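Local coordinates for arsenic responsive repressor ArsR (Corynebacterium glutamicum ATCC 13032, PDB 6J0E), which probably represses transcription by binding operator DNA as a winged-helix dimer and lets go when As(III) binds, at residues L4-L9 / I114-L119; G21-D26 / R109-I114; A32-V37 / T82-L87; L38-R43 / S75-K80; V58-L63 / V96-R101. One frame throughout, in Å; residues are numbered along the deposited sequence. Where two conformers were deposited one is given.

Contact 1: residues L4-L9 / I114-L119; sequences LHTIQL and IGSMEL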
# COMPACT_ATOMS: atom_id res chain seq x y z
N LEU B 4 3.42 -10.73 14.46
CA LEU B 4 2.72 -10.16 13.30
C LEU B 4 2.31 -11.20 12.30
O LEU B 4 3.05 -12.05 11.93
CB LEU B 4 3.58 -9.10 12.58
CG LEU B 4 2.84 -8.27 11.53
CD1 LEU B 4 1.80 -7.36 12.10
CD2 LEU B 4 3.87 -7.48 10.70
N HIS B 5 1.11 -11.08 11.73
CA HIS B 5 0.64 -12.18 10.80
C HIS B 5 -0.20 -11.49 9.73
O HIS B 5 -1.05 -10.65 10.05
CB HIS B 5 -0.25 -13.15 11.56
CG HIS B 5 -0.74 -14.34 10.79
ND1 HIS B 5 -1.94 -14.96 11.08
CD2 HIS B 5 -0.21 -15.00 9.72
CE1 HIS B 5 -2.13 -15.96 10.22
NE2 HIS B 5 -1.11 -15.99 9.37
N THR B 6 0.10 -11.72 8.47
CA THR B 6 -0.89 -11.33 7.46
C THR B 6 -1.87 -12.45 7.30
O THR B 6 -1.47 -13.55 6.99
CB THR B 6 -0.15 -11.00 6.12
OG1 THR B 6 0.69 -9.89 6.26
CG2 THR B 6 -1.22 -10.76 4.97
N ILE B 7 -3.13 -12.18 7.47
CA ILE B 7 -4.20 -13.16 7.45
C ILE B 7 -5.00 -12.94 6.18
O ILE B 7 -5.17 -11.75 5.77
CB ILE B 7 -5.13 -13.02 8.64
CG1 ILE B 7 -5.76 -11.63 8.84
CG2 ILE B 7 -4.35 -13.42 9.90
CD1 ILE B 7 -7.03 -11.69 9.69
N GLN B 8 -5.54 -14.01 5.60
CA GLN B 8 -6.54 -13.90 4.49
C GLN B 8 -7.92 -13.60 5.03
O GLN B 8 -8.39 -14.20 6.06
CB GLN B 8 -6.62 -15.19 3.65
CG GLN B 8 -5.24 -15.49 3.12
CD GLN B 8 -4.80 -14.46 2.13
OE1 GLN B 8 -5.52 -14.15 1.24
NE2 GLN B 8 -3.62 -13.92 2.30
N LEU B 9 -8.68 -12.76 4.36
CA LEU B 9 -9.99 -12.38 4.77
C LEU B 9 -11.08 -13.05 3.85
O LEU B 9 -11.62 -12.44 2.88
CB LEU B 9 -10.15 -10.89 4.85
CG LEU B 9 -9.35 -10.22 5.94
CD1 LEU B 9 -9.39 -8.74 5.65
CD2 LEU B 9 -9.91 -10.52 7.30
N ILE B 114 -6.66 -5.41 0.56
CA ILE B 114 -7.39 -6.12 -0.47
C ILE B 114 -7.25 -7.65 -0.26
O ILE B 114 -6.28 -8.24 -0.66
CB ILE B 114 -6.75 -5.78 -1.88
CG1 ILE B 114 -6.74 -4.26 -2.08
CG2 ILE B 114 -7.58 -6.50 -2.99
CD1 ILE B 114 -8.06 -3.69 -2.20
N GLY B 115 -8.13 -8.16 0.55
CA GLY B 115 -8.21 -9.64 0.76
C GLY B 115 -7.33 -10.14 1.90
O GLY B 115 -7.36 -11.31 2.16
N SER B 116 -6.62 -9.27 2.59
CA SER B 116 -5.70 -9.70 3.67
C SER B 116 -5.40 -8.45 4.47
O SER B 116 -5.64 -7.30 4.01
CB SER B 116 -4.45 -10.38 3.17
OG SER B 116 -3.42 -9.57 2.53
N MET B 117 -4.93 -8.66 5.70
CA MET B 117 -4.63 -7.60 6.59
C MET B 117 -3.59 -8.12 7.59
O MET B 117 -3.51 -9.30 7.75
CB MET B 117 -5.87 -7.10 7.34
CG MET B 117 -6.55 -8.09 8.22
SD MET B 117 -7.89 -7.40 9.20
CE MET B 117 -7.14 -6.29 10.37
N GLU B 118 -2.93 -7.18 8.23
CA GLU B 118 -1.90 -7.46 9.31
C GLU B 118 -2.51 -7.28 10.60
O GLU B 118 -2.99 -6.17 10.92
CB GLU B 118 -0.60 -6.59 9.03
CG GLU B 118 0.25 -7.11 7.96
CD GLU B 118 -0.41 -6.92 6.52
OE1 GLU B 118 -0.87 -5.60 6.47
OE2 GLU B 118 -0.56 -7.79 5.78
N LEU B 119 -2.31 -8.27 11.49
CA LEU B 119 -2.64 -8.17 12.90
C LEU B 119 -1.61 -8.96 13.68
O LEU B 119 -0.74 -9.57 13.18
CB LEU B 119 -4.06 -8.59 13.12
CG LEU B 119 -4.61 -9.98 12.82
CD1 LEU B 119 -4.06 -10.97 13.75
CD2 LEU B 119 -6.06 -10.02 12.99
O HOH W 1 -1.64 -11.82 1.27
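An antiparallel two-stranded sheet joins the N-terminal strand 4-8 to strand 116-125, the short segments running at 155° to each other. His-5 and Ile-7 pair with Leu-119 and Met-117 as hydrogen-bonded pairs; Thr-6 and Gln-8 face Glu-118 and Ser-116 as non-hydrogen-bonded ones. Ile-7 N donates almost straight down the C=O axis of Met-117, 2.9 Å from its O. On the face of Ile-7, Met-117 and Leu-119 the packing is apolar. Ile-7 and Met-117 lie alongside each other and point the same way, CG1 of Ile-7 3.7 Å from CG of Met-117. Ile-7 CG1, Met-117 CG and Leu-119 CG all stand between the backbone N and the carbonyl carbon, the crowded position. Leu-119 crosses Ile-7 at about a right angle, its CD2 3.8 Å from Ile-7 CD1, and Leu-9 likewise lays CD1 across Met-117 CG. The face of Thr-6, Gln-8, Ser-116 and Glu-118 is polar. Glu-118 bends at chi2 (72°) so that its carboxylate curls back beside Thr-6. It also makes a salt bridge with Arg-109 of the second subunit, and the same arginine bonds Ser-116 OG, so this face serves the dimer interface. A water accepts from Gln-8 NE2 and donates to Ser-116 OG. Past the sheet, Leu-9 N reaches Gly-115 O from above the carbonyl plane. The tightest link is from Thr-6 OG1 to the anti lone pair of Glu-118 OE2, at a very short 2.5 Å.

Contact 2: residues G21-D26 / R109-I114; sequences GPLSSD and RTVLQI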
# COMPACT_ATOMS: atom_id res chain seq x y z
N GLY B 21 -14.39 1.70 0.93
CA GLY B 21 -14.81 3.06 0.97
C GLY B 21 -13.82 4.01 0.35
O GLY B 21 -14.18 4.81 -0.45
N PRO B 22 -12.50 4.03 0.78
CA PRO B 22 -11.62 5.04 0.19
C PRO B 22 -11.44 4.71 -1.28
O PRO B 22 -11.34 5.61 -2.03
CB PRO B 22 -10.24 4.84 0.92
CG PRO B 22 -10.62 4.07 2.08
CD PRO B 22 -11.83 3.33 1.89
N LEU B 23 -11.49 3.42 -1.68
CA LEU B 23 -11.27 3.14 -3.07
C LEU B 23 -12.47 3.67 -3.90
O LEU B 23 -12.22 4.03 -5.05
CB LEU B 23 -11.23 1.65 -3.33
CG LEU B 23 -9.79 1.05 -3.07
CD1 LEU B 23 -9.98 -0.46 -3.11
CD2 LEU B 23 -8.76 1.57 -4.05
N SER B 24 -13.58 3.56 -3.31
CA SER B 24 -14.90 3.98 -3.99
C SER B 24 -15.16 5.48 -4.00
O SER B 24 -15.93 5.99 -4.82
CB SER B 24 -16.07 3.29 -3.44
OG SER B 24 -15.86 1.88 -3.63
N SER B 25 -14.47 6.18 -3.15
CA SER B 25 -14.71 7.57 -2.94
C SER B 25 -14.16 8.37 -4.10
O SER B 25 -13.35 7.92 -4.87
CB SER B 25 -14.03 8.06 -1.62
OG SER B 25 -12.67 8.07 -1.80
N ASP B 26 -14.64 9.62 -4.15
CA ASP B 26 -14.18 10.56 -5.18
C ASP B 26 -12.72 11.01 -4.87
O ASP B 26 -12.12 11.66 -5.69
CB ASP B 26 -15.12 11.77 -5.12
CG ASP B 26 -16.42 11.55 -5.79
OD1 ASP B 26 -16.64 10.51 -6.44
OD2 ASP B 26 -17.25 12.52 -5.68
N ARG B 109 -2.09 2.34 3.20
CA ARG B 109 -2.28 0.97 3.74
C ARG B 109 -3.68 0.47 3.77
O ARG B 109 -3.89 -0.69 3.44
CB ARG B 109 -1.64 0.78 5.08
CG ARG B 109 -0.15 0.83 5.01
CD ARG B 109 0.51 0.35 6.37
NE ARG B 109 0.01 0.96 7.56
CZ ARG B 109 0.48 2.12 8.06
NH1 ARG B 109 1.47 2.81 7.40
NH2 ARG B 109 -0.08 2.59 9.11
N THR B 110 -4.65 1.35 4.11
CA THR B 110 -6.06 1.04 4.09
C THR B 110 -6.58 0.82 2.66
O THR B 110 -7.36 -0.13 2.38
CB THR B 110 -6.88 2.14 4.77
OG1 THR B 110 -6.36 2.30 6.10
CG2 THR B 110 -8.32 1.88 4.71
N VAL B 111 -6.14 1.62 1.73
CA VAL B 111 -6.65 1.50 0.33
C VAL B 111 -6.20 0.16 -0.29
O VAL B 111 -6.72 -0.38 -1.10
CB VAL B 111 -6.07 2.68 -0.51
CG1 VAL B 111 -6.17 2.54 -1.99
CG2 VAL B 111 -6.73 4.00 -0.11
N LEU B 112 -5.06 -0.32 0.22
CA LEU B 112 -4.41 -1.56 -0.24
C LEU B 112 -4.77 -2.81 0.63
O LEU B 112 -4.10 -3.83 0.44
CB LEU B 112 -2.88 -1.40 -0.20
CG LEU B 112 -2.14 -0.34 -1.08
CD1 LEU B 112 -0.68 -0.19 -0.57
CD2 LEU B 112 -2.08 -0.76 -2.46
N GLN B 113 -5.75 -2.72 1.48
CA GLN B 113 -6.18 -3.80 2.32
C GLN B 113 -7.21 -4.62 1.47
O GLN B 113 -8.38 -4.47 1.62
CB GLN B 113 -6.74 -3.24 3.59
CG GLN B 113 -7.18 -4.33 4.61
CD GLN B 113 -8.49 -5.03 4.25
OE1 GLN B 113 -9.64 -4.41 4.25
NE2 GLN B 113 -8.36 -6.38 3.99
N ILE B 114 -6.66 -5.41 0.56
CA ILE B 114 -7.39 -6.12 -0.47
C ILE B 114 -7.25 -7.65 -0.26
O ILE B 114 -6.28 -8.24 -0.66
CB ILE B 114 -6.75 -5.78 -1.88
CG1 ILE B 114 -6.74 -4.26 -2.08
CG2 ILE B 114 -7.58 -6.50 -2.99
CD1 ILE B 114 -8.06 -3.69 -2.20
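The last turns of helix 20-24 and helix 102-111 come together with Leu-23 CA 6.0 Å from Val-111 CA, and both segments leave helical geometry just beyond, at Ser-25 and Leu-112. Joined here are the N-terminal extension and the helix that follows the wing of this ArsR-family winged-helix protein. The link is wholly apolar. Val-111 works as a fork: CG1, anti to the backbone N (chi1 165°), meets Leu-23, while CG2 meets Pro-22 CB at 3.8 Å. Thr-110 adds its methyl, crossing the proline ring at about a right angle near CG. Leu-23 is a second fork, reaching over Val-111 with CD2 and touching CD1 of Ile-114 with its own CD1 at 3.9 Å. Ile-114 is brought into range by the inverse gamma turn centred on Gln-113. Tyr-31 and Phe-35 of helix 28-38 close over Val-111, and Ser-48 of the second subunit packs on Leu-23. Val-111 O is buried here without a hydrogen-bonding partner, the isobutyl group of Leu-23 lying against it. Where the forks meet the fit is tighter than usual van der Waals contact: Leu-23 CD2 stands 3.4 Å from Val-111 CG1.

Contact 3: residues A32-V37 / T82-L87; sequences ADLFKV and TEAGFL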
# COMPACT_ATOMS: atom_id res chain seq x y z
N ALA B 32 -4.62 7.53 -6.56
CA ALA B 32 -3.81 7.13 -7.68
C ALA B 32 -2.68 8.11 -7.99
O ALA B 32 -1.57 7.72 -8.31
CB ALA B 32 -4.72 7.00 -8.94
N ASP B 33 -2.94 9.44 -7.84
CA ASP B 33 -1.84 10.37 -7.98
C ASP B 33 -0.78 10.12 -6.90
O ASP B 33 0.32 10.23 -7.20
CB ASP B 33 -2.25 11.88 -7.90
CG ASP B 33 -3.30 12.28 -8.96
OD1 ASP B 33 -3.32 11.66 -10.03
OD2 ASP B 33 -4.09 13.27 -8.68
N LEU B 34 -1.17 9.73 -5.68
CA LEU B 34 -0.15 9.45 -4.71
C LEU B 34 0.67 8.25 -5.09
O LEU B 34 1.84 8.15 -4.79
CB LEU B 34 -0.82 9.26 -3.30
CG LEU B 34 -1.45 10.57 -2.70
CD1 LEU B 34 -2.07 10.21 -1.36
CD2 LEU B 34 -0.33 11.57 -2.49
N PHE B 35 0.06 7.12 -5.59
CA PHE B 35 0.84 5.98 -5.96
C PHE B 35 1.81 6.30 -7.15
O PHE B 35 2.92 5.80 -7.22
CB PHE B 35 -0.11 4.81 -6.37
CG PHE B 35 -0.83 4.21 -5.23
CD1 PHE B 35 -0.13 3.82 -4.14
CD2 PHE B 35 -2.20 3.93 -5.30
CE1 PHE B 35 -0.86 3.19 -3.09
CE2 PHE B 35 -2.93 3.27 -4.24
CZ PHE B 35 -2.21 2.95 -3.17
N LYS B 36 1.40 7.25 -8.03
CA LYS B 36 2.19 7.69 -9.14
C LYS B 36 3.46 8.41 -8.62
O LYS B 36 4.56 8.06 -9.06
CB LYS B 36 1.27 8.55 -10.07
CG LYS B 36 2.00 9.04 -11.26
CD LYS B 36 0.96 9.67 -12.18
CE LYS B 36 1.38 9.51 -13.58
NZ LYS B 36 2.70 10.17 -13.76
N VAL B 37 3.28 9.19 -7.53
CA VAL B 37 4.35 9.85 -6.88
C VAL B 37 5.34 8.83 -6.32
O VAL B 37 6.51 9.00 -6.38
CB VAL B 37 3.88 10.81 -5.76
CG1 VAL B 37 5.08 11.31 -4.97
CG2 VAL B 37 3.18 11.97 -6.35
N THR B 82 7.11 16.27 -0.61
CA THR B 82 6.51 17.27 0.30
C THR B 82 5.17 17.86 -0.36
O THR B 82 4.30 18.04 0.37
CB THR B 82 7.49 18.39 0.55
OG1 THR B 82 8.63 17.86 1.26
CG2 THR B 82 6.89 19.47 1.40
N GLU B 83 5.16 18.14 -1.64
CA GLU B 83 3.95 18.71 -2.25
C GLU B 83 2.87 17.61 -2.14
O GLU B 83 1.64 17.87 -2.10
CB GLU B 83 4.25 19.11 -3.65
CG GLU B 83 5.07 20.39 -3.68
CD GLU B 83 5.81 20.62 -4.94
OE1 GLU B 83 6.38 21.74 -5.06
OE2 GLU B 83 5.72 19.85 -5.86
N ALA B 84 3.28 16.36 -2.25
CA ALA B 84 2.30 15.25 -2.17
C ALA B 84 1.76 15.01 -0.81
O ALA B 84 0.78 14.26 -0.63
CB ALA B 84 2.85 14.03 -2.84
N GLY B 85 2.48 15.49 0.22
CA GLY B 85 2.08 15.35 1.60
C GLY B 85 2.77 14.16 2.33
O GLY B 85 2.41 13.85 3.49
N PHE B 86 3.68 13.41 1.65
CA PHE B 86 4.42 12.39 2.31
C PHE B 86 5.41 12.86 3.39
O PHE B 86 5.78 12.11 4.29
CB PHE B 86 5.18 11.49 1.33
CG PHE B 86 4.25 10.72 0.37
CD1 PHE B 86 3.31 9.87 0.92
CD2 PHE B 86 4.33 10.86 -0.98
CE1 PHE B 86 2.42 9.19 0.08
CE2 PHE B 86 3.43 10.18 -1.83
CZ PHE B 86 2.56 9.33 -1.30
N LEU B 87 5.88 14.10 3.12
CA LEU B 87 6.96 14.74 4.00
C LEU B 87 6.49 16.11 4.34
O LEU B 87 5.67 16.68 3.65
CB LEU B 87 8.30 14.94 3.31
CG LEU B 87 8.85 13.69 2.65
CD1 LEU B 87 10.06 14.08 1.81
CD2 LEU B 87 9.17 12.52 3.56
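Leu-34 carries CG anti to its carbonyl carbon and sets CD1 anti to CA (chi2 179°), which leaves the other branch, CD2, turned to the 82-87 segment; Val-37, one turn on, sets CG1 anti to its backbone N (chi1 171°), and Phe-86 turns its ring back toward both with chi1 -63°. The ring enters edge first. Its CZ corner meets Leu-34 CD2 at 3.8 Å, and CE2 meets Val-37 CG1 at 3.7 Å, the valine methyl lying near the ring plane. The carbonyl of Leu-34 also faces this edge, its O in the plane of the ring and 3.8 Å from Phe-86 CZ. Phe-86 and Val-37 slide past each other in opposite directions, whereas Leu-34 crosses the ring obliquely. Ala-84 fills in beside the ring: its CB is 4.0 Å from Leu-34 CD2 and about as far from Val-37 CG2. Behind these groups a Schellman motif, with Gly-85 at positive phi, finishes helix 71-83, the second helix of the helix-turn-helix, and turns the chain toward the first strand of the wing. Phe-86 is the first residue past that glycine, so its ring is delivered to helix 28-38 directly by the turn. The backbone of Phe-86 bonds that of Arg-101, and its ring meets Phe-105 of helix 102-111. Leu-34 CD2 touches Ala-84 O as well, at 3.5 Å.

Contact 4: residues L38-R43 / S75-K80; sequences LGDPVR and SHHLKK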
# COMPACT_ATOMS: atom_id res chain seq x y z
N LEU B 38 4.83 7.75 -5.74
CA LEU B 38 5.59 6.70 -5.20
C LEU B 38 6.25 5.78 -6.25
O LEU B 38 7.11 5.00 -5.95
CB LEU B 38 4.75 5.84 -4.26
CG LEU B 38 4.31 6.50 -2.96
CD1 LEU B 38 3.51 5.47 -2.21
CD2 LEU B 38 5.60 6.85 -2.08
N GLY B 39 5.82 5.83 -7.49
CA GLY B 39 6.38 4.96 -8.55
C GLY B 39 7.61 5.55 -9.10
O GLY B 39 7.79 5.48 -10.26
N ASP B 40 8.56 5.97 -8.27
CA ASP B 40 9.89 6.37 -8.70
C ASP B 40 10.87 5.67 -7.70
O ASP B 40 10.76 5.85 -6.53
CB ASP B 40 10.03 7.89 -8.60
CG ASP B 40 11.44 8.36 -8.93
OD1 ASP B 40 12.39 8.09 -8.22
OD2 ASP B 40 11.62 9.03 -9.89
N PRO B 41 11.83 4.95 -8.16
CA PRO B 41 12.77 4.26 -7.26
C PRO B 41 13.59 5.08 -6.30
O PRO B 41 13.74 4.68 -5.13
CB PRO B 41 13.77 3.52 -8.23
CG PRO B 41 13.35 3.90 -9.59
CD PRO B 41 12.24 4.91 -9.59
N VAL B 42 14.07 6.24 -6.77
CA VAL B 42 14.87 7.12 -5.93
C VAL B 42 13.93 7.59 -4.76
O VAL B 42 14.36 7.78 -3.60
CB VAL B 42 15.53 8.27 -6.72
CG1 VAL B 42 16.21 9.30 -5.81
CG2 VAL B 42 16.49 7.72 -7.72
N ARG B 43 12.67 7.95 -5.09
CA ARG B 43 11.76 8.38 -4.03
C ARG B 43 11.54 7.36 -2.99
O ARG B 43 11.48 7.64 -1.81
CB ARG B 43 10.35 8.83 -4.56
CG ARG B 43 10.40 10.15 -5.26
CD ARG B 43 9.20 10.55 -6.00
NE ARG B 43 9.60 11.59 -6.90
CZ ARG B 43 8.91 11.89 -8.00
NH1 ARG B 43 7.86 11.10 -8.40
NH2 ARG B 43 9.33 12.93 -8.72
N SER B 75 16.97 17.25 -3.79
CA SER B 75 16.08 18.36 -3.53
C SER B 75 14.83 18.28 -4.43
O SER B 75 13.79 18.63 -3.96
CB SER B 75 16.73 19.73 -3.74
OG SER B 75 17.54 19.96 -2.64
N HIS B 76 14.97 17.82 -5.68
CA HIS B 76 13.81 17.76 -6.60
C HIS B 76 12.77 16.75 -5.99
O HIS B 76 11.57 16.97 -5.93
CB HIS B 76 14.25 17.30 -7.97
CG HIS B 76 13.13 16.92 -8.88
ND1 HIS B 76 12.51 17.87 -9.67
CD2 HIS B 76 12.58 15.73 -9.18
CE1 HIS B 76 11.58 17.27 -10.40
NE2 HIS B 76 11.63 15.97 -10.14
N HIS B 77 13.30 15.63 -5.57
CA HIS B 77 12.50 14.48 -5.08
C HIS B 77 11.84 14.89 -3.78
O HIS B 77 10.68 14.57 -3.57
CB HIS B 77 13.29 13.24 -4.97
CG HIS B 77 13.59 12.59 -6.29
ND1 HIS B 77 12.60 12.28 -7.21
CD2 HIS B 77 14.76 12.18 -6.84
CE1 HIS B 77 13.17 11.82 -8.31
NE2 HIS B 77 14.46 11.66 -8.07
N LEU B 78 12.57 15.59 -2.93
CA LEU B 78 12.03 15.99 -1.70
C LEU B 78 10.86 16.97 -1.90
O LEU B 78 9.89 16.92 -1.15
CB LEU B 78 13.04 16.63 -0.78
CG LEU B 78 14.10 15.66 -0.32
CD1 LEU B 78 15.13 16.46 0.44
CD2 LEU B 78 13.52 14.66 0.63
N LYS B 79 11.03 17.84 -2.88
CA LYS B 79 10.01 18.85 -3.13
C LYS B 79 8.68 18.04 -3.60
O LYS B 79 7.61 18.37 -3.20
CB LYS B 79 10.54 19.87 -4.16
CG LYS B 79 9.55 20.93 -4.49
CD LYS B 79 10.27 22.14 -4.97
CE LYS B 79 9.25 23.19 -5.30
NZ LYS B 79 8.50 22.76 -6.46
N LYS B 80 8.81 17.09 -4.51
CA LYS B 80 7.65 16.37 -5.04
C LYS B 80 6.98 15.57 -3.89
O LYS B 80 5.80 15.62 -3.77
CB LYS B 80 8.10 15.44 -6.16
CG LYS B 80 8.62 16.23 -7.38
CD LYS B 80 7.56 17.07 -8.08
CE LYS B 80 8.18 17.63 -9.42
NZ LYS B 80 7.12 18.53 -9.91
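Asp-40 OD1 is gripped by two backbone N-H groups of helix 41-52: Arg-43 N donates from above the carboxylate plane at 3.1 Å and 160°, and Val-42 N adds a weak, bent bond. Asp-40 is thus the N-cap, its CG anti to its own backbone N (chi1 175°). The capped helix start forms a cradle for His-77. Arg-43 NE donates to His-77 ND1 over 3.1 Å, moderately bent, with the guanidinium and ring planes 75° apart. The other end of the imidazole meets Val-42, whose CG1 presses to 3.4 Å from His-77 CD2. His-77 CE1 lies 3.6 Å from Asp-40 OD2. As acceptor, ND1 is without a proton, consistent with a neutral ring; the carboxylate would raise its proton affinity and the arginine lower it. Lys-80 spreads CB over one face of the guanidinium, and its CG touches NH2. Arg-43 NH1 turns back to Val-37 O, the last turn of helix 28-38. The whole group therefore holds helix 41-52, just after the break at Gly-39, against the second helix of the helix-turn-helix, 71-83; Ile-46 continues the packing on His-77, and Leu-69, in the turn between helices 60-67 and 71-83, covers Val-42.

Contact 5: residues V58-L63 / V96-R101; sequences VSVNEL and VLHRVR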
# COMPACT_ATOMS: atom_id res chain seq x y z
N VAL B 58 15.63 14.95 8.64
CA VAL B 58 16.98 14.86 8.05
C VAL B 58 17.12 16.04 7.06
O VAL B 58 16.17 16.40 6.38
CB VAL B 58 17.11 13.44 7.43
CG1 VAL B 58 18.36 13.25 6.63
CG2 VAL B 58 17.05 12.36 8.54
N SER B 59 18.31 16.63 6.96
CA SER B 59 18.63 17.61 5.92
C SER B 59 18.94 17.01 4.53
O SER B 59 19.42 15.91 4.40
CB SER B 59 19.82 18.47 6.31
OG SER B 59 20.95 17.64 6.30
N VAL B 60 18.72 17.81 3.52
CA VAL B 60 19.18 17.40 2.17
C VAL B 60 20.65 16.99 2.14
O VAL B 60 20.98 15.98 1.52
CB VAL B 60 18.88 18.46 1.16
CG1 VAL B 60 19.26 17.98 -0.24
CG2 VAL B 60 17.41 18.76 1.20
N ASN B 61 21.53 17.72 2.79
CA ASN B 61 23.00 17.40 2.85
C ASN B 61 23.25 16.03 3.38
O ASN B 61 24.05 15.30 2.83
CB ASN B 61 23.80 18.33 3.71
CG ASN B 61 24.34 19.44 2.94
OD1 ASN B 61 23.73 19.84 1.94
ND2 ASN B 61 25.47 19.99 3.38
N GLU B 62 22.52 15.64 4.41
CA GLU B 62 22.71 14.34 4.99
C GLU B 62 22.21 13.25 4.00
O GLU B 62 22.84 12.18 3.83
CB GLU B 62 21.99 14.28 6.33
CG GLU B 62 22.14 12.94 7.06
CD GLU B 62 21.49 12.85 8.48
OE1 GLU B 62 20.97 13.83 9.08
OE2 GLU B 62 21.48 11.70 9.01
N LEU B 63 21.13 13.52 3.30
CA LEU B 63 20.60 12.48 2.43
C LEU B 63 21.51 12.36 1.18
O LEU B 63 21.64 11.29 0.61
CB LEU B 63 19.10 12.76 1.89
CG LEU B 63 18.00 12.47 2.93
CD1 LEU B 63 16.77 13.23 2.39
CD2 LEU B 63 17.92 10.94 3.06
N VAL B 96 16.75 23.84 6.95
CA VAL B 96 15.47 23.13 6.68
C VAL B 96 15.71 21.60 6.74
O VAL B 96 16.54 21.09 6.00
CB VAL B 96 14.95 23.43 5.29
CG1 VAL B 96 13.74 22.54 4.96
CG2 VAL B 96 14.53 24.92 5.11
N LEU B 97 14.96 20.89 7.63
CA LEU B 97 14.98 19.40 7.66
C LEU B 97 13.68 18.87 7.04
O LEU B 97 12.66 19.55 6.98
CB LEU B 97 15.06 18.89 9.02
CG LEU B 97 16.21 19.53 9.84
CD1 LEU B 97 16.13 19.04 11.25
CD2 LEU B 97 17.49 19.25 9.17
N HIS B 98 13.72 17.61 6.56
CA HIS B 98 12.49 16.96 6.06
C HIS B 98 12.14 15.79 6.90
O HIS B 98 13.02 15.04 7.31
CB HIS B 98 12.83 16.52 4.66
CG HIS B 98 12.60 17.59 3.68
ND1 HIS B 98 13.56 18.46 3.36
CD2 HIS B 98 11.50 17.94 2.96
CE1 HIS B 98 13.11 19.33 2.48
NE2 HIS B 98 11.88 18.98 2.14
N ARG B 99 10.85 15.63 7.23
CA ARG B 99 10.46 14.47 8.01
C ARG B 99 9.22 13.83 7.36
O ARG B 99 8.27 14.49 6.90
CB ARG B 99 10.15 14.77 9.45
CG ARG B 99 9.28 15.95 9.57
CD ARG B 99 8.44 15.89 10.90
NE ARG B 99 7.45 16.95 10.74
CZ ARG B 99 6.71 17.48 11.69
NH1 ARG B 99 6.81 17.07 12.94
NH2 ARG B 99 5.91 18.47 11.36
N VAL B 100 9.26 12.54 7.39
CA VAL B 100 8.12 11.78 6.95
C VAL B 100 6.88 12.05 7.82
O VAL B 100 6.89 12.26 9.04
CB VAL B 100 8.45 10.31 6.85
CG1 VAL B 100 8.50 9.69 8.17
CG2 VAL B 100 7.39 9.66 5.96
N ARG B 101 5.78 12.15 7.14
CA ARG B 101 4.45 12.23 7.76
C ARG B 101 3.77 10.82 7.66
O ARG B 101 3.56 10.26 6.61
CB ARG B 101 3.64 13.30 7.05
CG ARG B 101 4.09 14.77 7.21
CD ARG B 101 4.09 15.31 8.63
NE ARG B 101 2.74 15.39 9.21
CZ ARG B 101 2.23 16.37 9.94
NH1 ARG B 101 2.93 17.48 10.08
NH2 ARG B 101 0.99 16.26 10.45
O HOH W 2 15.80 18.56 4.26
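His-98 shows how a winged-helix strand is tied to the start of the helix-turn-helix. Its CB lies 3.8 Å from Val-58 O, and CG sits beside the backbone N, anti to the carbonyl carbon (chi1 -86°), so that the imidazole turns an edge to the same oxygen. From CG the two sides of the ring diverge. ND1 is a very short 2.4 Å from a water; that water donates to Val-58 O and Val-96 O and so ties the ring to both strands. Val-60 CG2 approaches ND1 obliquely, and Leu-78 of helix 71-83 lies close to it as well. CD2, on the other side, packs against OG1 of Thr-82 from the same helix. The backbones are joined more firmly: His-98 N donates to Val-58 O at 2.7 Å, nearly straight at 173°, and Val-58 N returns a bond to His-98 O at 2.9 Å, the pattern of an antiparallel hydrogen-bonded pair. Leu-97 points off the other way, setting CD2 3.5 Å from Ser-59 N and close to Ser-59 CB. Ser-59 is the N-cap of helix 60-67, its OG accepting from Glu-62 N. Strand 58-59 thus forms the outer edge of a three-stranded antiparallel sheet whose middle strand, 95-100, pairs on its far side with 87-92 to make the wing; Val-58 packs on Leu-50 of helix 41-52, Val-60 on helix 71-83, and Val-100 on Cys-55, a residue of the arsenic pocket.

From the N terminus, strand 4-8 opens the longest loop, closed by contact 1 at strand 116-125. Nested inside it, contact 2 joins helix 20-24 to the end of helix 102-111; the two share Ile-114. Within contact 2 lies contact 3, from helix 28-38 to the turn after helix 71-83, meeting contact 2 through Phe-35. Contact 4 nests inside contact 3, their centres about 9 Å apart, bringing helix 41-52 onto helix 71-83. Contact 5 also falls inside contact 2 but crosses contacts 3 and 4, tying the wing to the helix-turn-helix. Contacts 1 and 5 lie on opposite sides of the chain's centre, their centres about 33 Å apart.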